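Local atomic coordinates of heme utilization carrier protein (PDB entry 6U9J), a protein that probably binds and carries heme in the cytosol as part of bacterial heme uptake and anaerobic heme degradation. Residues Thr102-Ile107 / Ile119-Lys124. Sequence-based numbering, arbitrary orientation.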
ATOM      1  N   THR A 102      17.547   3.390  -2.221  1.00 21.68           N
ATOM      2  CA  THR A 102      18.865   3.987  -2.399  1.00 21.39           C
ATOM      3  C   THR A 102      19.041   5.319  -1.682  1.00 20.74           C
ATOM      4  O   THR A 102      20.188   5.738  -1.475  1.00 22.33           O
ATOM      5  CB  THR A 102      19.172   4.176  -3.889  1.00 25.40           C
ATOM      6  OG1 THR A 102      18.204   5.055  -4.467  1.00 28.57           O
ATOM      7  CG2 THR A 102      19.138   2.836  -4.630  1.00 26.78           C
ATOM      8  N   HIS A 103      17.949   5.998  -1.306  1.00 20.49           N
ATOM      9  CA  HIS A 103      18.017   7.260  -0.577  1.00 19.48           C
ATOM     10  C   HIS A 103      16.835   7.344   0.369  1.00 16.92           C
ATOM     11  O   HIS A 103      15.775   6.766   0.109  1.00 18.53           O
ATOM     12  CB  HIS A 103      18.002   8.494  -1.498  1.00 19.53           C
ATOM     13  CG  HIS A 103      19.185   8.559  -2.407  1.00 20.73           C
ATOM     14  ND1 HIS A 103      19.172   8.026  -3.677  1.00 22.45           N
ATOM     15  CD2 HIS A 103      20.433   9.047  -2.212  1.00 24.69           C
ATOM     16  CE1 HIS A 103      20.357   8.203  -4.235  1.00 27.33           C
ATOM     17  NE2 HIS A 103      21.143   8.812  -3.364  1.00 25.69           N
ATOM     18  N   ILE A 104      17.036   8.077   1.464  1.00 19.12           N
ATOM     19  CA  ILE A 104      15.997   8.404   2.434  1.00 17.86           C
ATOM     20  C   ILE A 104      16.079   9.897   2.716  1.00 20.23           C
ATOM     21  O   ILE A 104      17.176  10.437   2.880  1.00 18.98           O
ATOM     22  CB  ILE A 104      16.172   7.606   3.738  1.00 18.43           C
ATOM     23  CG1 ILE A 104      16.163   6.100   3.438  1.00 18.98           C
ATOM     24  CG2 ILE A 104      15.096   8.008   4.770  1.00 19.68           C
ATOM     25  CD1 ILE A 104      16.642   5.262   4.610  1.00 20.42           C
ATOM     26  N   ALA A 105      14.930  10.564   2.785  1.00 16.27           N
ATOM     27  CA  ALA A 105      14.920  11.985   3.111  1.00 16.51           C
ATOM     28  C   ALA A 105      14.007  12.256   4.292  1.00 16.37           C
ATOM     29  O   ALA A 105      12.932  11.668   4.408  1.00 17.65           O
ATOM     30  CB  ALA A 105      14.478  12.841   1.920  1.00 17.41           C
ATOM     31  N   LEU A 106      14.437  13.158   5.167  1.00 17.59           N
ATOM     32  CA  LEU A 106      13.571  13.747   6.177  1.00 16.97           C
ATOM     33  C   LEU A 106      13.225  15.149   5.707  1.00 17.54           C
ATOM     34  O   LEU A 106      14.122  15.923   5.361  1.00 19.73           O
ATOM     35  CB  LEU A 106      14.249  13.796   7.548  1.00 18.10           C
ATOM     36  CG  LEU A 106      14.123  12.519   8.398  1.00 18.67           C
ATOM     37  CD1 LEU A 106      14.825  11.342   7.745  1.00 19.26           C
ATOM     38  CD2 LEU A 106      14.660  12.744   9.810  1.00 20.28           C
ATOM     39  N   ILE A 107      11.928  15.455   5.661  1.00 15.76           N
ATOM     40  CA  ILE A 107      11.427  16.701   5.089  1.00 16.01           C
ATOM     41  C   ILE A 107      10.513  17.413   6.072  1.00 16.96           C
ATOM     42  O   ILE A 107       9.645  16.797   6.691  1.00 17.66           O
ATOM     43  CB  ILE A 107      10.662  16.426   3.778  1.00 16.60           C
ATOM     44  CG1 ILE A 107      11.593  15.781   2.753  1.00 21.53           C
ATOM     45  CG2 ILE A 107      10.038  17.739   3.239  1.00 22.17           C
ATOM     46  CD1 ILE A 107      10.857  15.078   1.625  1.00 29.15           C
ATOM     47  N   ILE A 119       9.126  11.310   6.251  1.00 15.22           N
ATOM     48  CA  ILE A 119      10.271  10.512   5.826  1.00 17.10           C
ATOM     49  C   ILE A 119       9.904   9.855   4.509  1.00 18.79           C
ATOM     50  O   ILE A 119       8.879   9.177   4.426  1.00 18.67           O
ATOM     51  CB  ILE A 119      10.635   9.462   6.879  1.00 16.52           C
ATOM     52  CG1 ILE A 119      10.936  10.148   8.200  1.00 18.70           C
ATOM     53  CG2 ILE A 119      11.816   8.580   6.414  1.00 16.90           C
ATOM     54  CD1 ILE A 119      11.011   9.210   9.361  1.00 21.11           C
ATOM     55  N   LEU A 120      10.719  10.072   3.483  1.00 16.04           N
ATOM     56  CA  LEU A 120      10.500   9.510   2.157  1.00 18.15           C
ATOM     57  C   LEU A 120      11.588   8.489   1.878  1.00 21.56           C
ATOM     58  O   LEU A 120      12.776   8.775   2.065  1.00 19.61           O
ATOM     59  CB  LEU A 120      10.521  10.586   1.070  1.00 19.53           C
ATOM     60  CG  LEU A 120       9.177  11.195   0.687  1.00 25.33           C
ATOM     61  CD1 LEU A 120       8.455  11.691   1.926  1.00 27.93           C
ATOM     62  CD2 LEU A 120       9.399  12.332  -0.295  1.00 26.72           C
ATOM     63  N   PHE A 121      11.179   7.313   1.420  1.00 16.95           N
ATOM     64  CA  PHE A 121      12.100   6.268   0.995  1.00 16.06           C
ATOM     65  C   PHE A 121      12.082   6.232  -0.523  1.00 18.24           C
ATOM     66  O   PHE A 121      11.011   6.105  -1.122  1.00 19.95           O
ATOM     67  CB  PHE A 121      11.693   4.903   1.561  1.00 19.27           C
ATOM     68  CG  PHE A 121      11.669   4.842   3.068  1.00 15.06           C
ATOM     69  CD1 PHE A 121      10.581   5.341   3.783  1.00 16.51           C
ATOM     70  CD2 PHE A 121      12.720   4.273   3.775  1.00 18.08           C
ATOM     71  CE1 PHE A 121      10.548   5.286   5.163  1.00 17.61           C
ATOM     72  CE2 PHE A 121      12.698   4.205   5.145  1.00 17.95           C
ATOM     73  CZ  PHE A 121      11.613   4.715   5.855  1.00 19.43           C
ATOM     74  N   PHE A 122      13.252   6.354  -1.142  1.00 17.07           N
ATOM     75  CA  PHE A 122      13.367   6.453  -2.595  1.00 18.76           C
ATOM     76  C   PHE A 122      13.936   5.185  -3.220  1.00 19.72           C
ATOM     77  O   PHE A 122      14.847   4.556  -2.666  1.00 22.01           O
ATOM     78  CB  PHE A 122      14.281   7.611  -2.995  1.00 17.85           C
ATOM     79  CG  PHE A 122      13.738   8.953  -2.656  1.00 19.97           C
ATOM     80  CD1 PHE A 122      14.003   9.521  -1.424  1.00 18.06           C
ATOM     81  CD2 PHE A 122      12.959   9.633  -3.564  1.00 22.01           C
ATOM     82  CE1 PHE A 122      13.501  10.775  -1.101  1.00 21.61           C
ATOM     83  CE2 PHE A 122      12.449  10.885  -3.255  1.00 23.20           C
ATOM     84  CZ  PHE A 122      12.724  11.451  -2.016  1.00 23.62           C
ATOM     85  N   ASN A 123      13.441   4.858  -4.414  1.00 21.33           N
ATOM     86  CA  ASN A 123      14.031   3.793  -5.213  1.00 20.38           C
ATOM     87  C   ASN A 123      15.128   4.374  -6.107  1.00 22.58           C
ATOM     88  O   ASN A 123      15.426   5.570  -6.074  1.00 24.99           O
ATOM     89  CB  ASN A 123      12.955   3.054  -6.019  1.00 24.57           C
ATOM     90  CG  ASN A 123      12.217   3.952  -7.001  1.00 27.70           C
ATOM     91  OD1 ASN A 123      12.767   4.908  -7.541  1.00 27.70           O
ATOM     92  ND2 ASN A 123      10.950   3.635  -7.239  1.00 36.26           N
ATOM     93  N   LYS A 124      15.741   3.520  -6.924  1.00 29.41           N
ATOM     94  CA  LYS A 124      16.861   3.966  -7.740  1.00 26.61           C
ATOM     95  C   LYS A 124      16.453   4.896  -8.873  1.00 31.96           C
ATOM     96  O   LYS A 124      17.328   5.537  -9.462  1.00 37.14           O
ATOM     97  CB  LYS A 124      17.602   2.758  -8.313  1.00 29.62           C
ATOM     98  CG  LYS A 124      16.839   2.013  -9.394  1.00 29.56           C
ATOM     99  CD  LYS A 124      17.456   0.637  -9.634  1.00 34.89           C
ATOM    100  CE  LYS A 124      17.065   0.075 -10.989  1.00 36.19           C
ATOM    101  NZ  LYS A 124      15.596  -0.135 -11.116  1.00 36.62           N
TER
HETATM  102  O   HOH W   1      17.082   7.619  -5.451  1.00 26.93           O
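With CG1 anti to the carbonyl carbon (chi1 near -57° in both Ile104 and Ile119), the two isoleucines leave their CG2 methyls anti to the backbone N, and these methyls meet across the strands at 3.7 Å, CG2 to CG2. Ile104 lies alongside Phe121 as well, its CG1 coming obliquely to ring atom CD2 at 3.9 Å. On the same face Leu106 extends the row, CG and CD1 lying beside Ile119 CG1. Phe122, on the other face, has CG anti to its carbonyl carbon (chi1 -66°), which carries the ring along the neighbouring strand; Ala105 CB meets CE1 at the ring edge, in plane, 3.8 Å away, and His103 O also lies at that edge. Farther along, the CD1 tip of Ile107 crosses Leu120 at its CD2 methyl.

The segments are the open ends of the antiparallel hairpin formed by strands 103-111 and 114-122, two adjacent inner strands of a six-stranded antiparallel sheet, flanked by strands 36-40 and 128-133. His103-Phe122 and Ala105-Leu120 are hydrogen-bonded pairs, alternating with the non-hydrogen-bonded pairs Ile104-Phe121 and Leu106-Ile119. Ala105 and Leu120 exchange two nearly straight N-H...O bonds, each 2.9 Å from N to O, while Phe122 N donates to His103 O at 2.8 Å. Both carbonyls of the Ala105-Leu120 pair have a further CA-H...O contact, Ile104 CA to Leu120 O and Ile119 CA to Ala105 O. Helix 26-31 packs against Ala105 and Ile107 through Val30 and touches His103 through Leu27 and Arg31; helix 44-51 packs on Ile119 and Phe121, and helix 144-157 on Leu106.

At the Thr102 end of the ladder, Thr102 N donates to Phe122 O in a more bent bond (143° at the hydrogen). A water there donates to Asn123 O at 2.7 Å and also bonds Thr102 OG1 and His103 ND1.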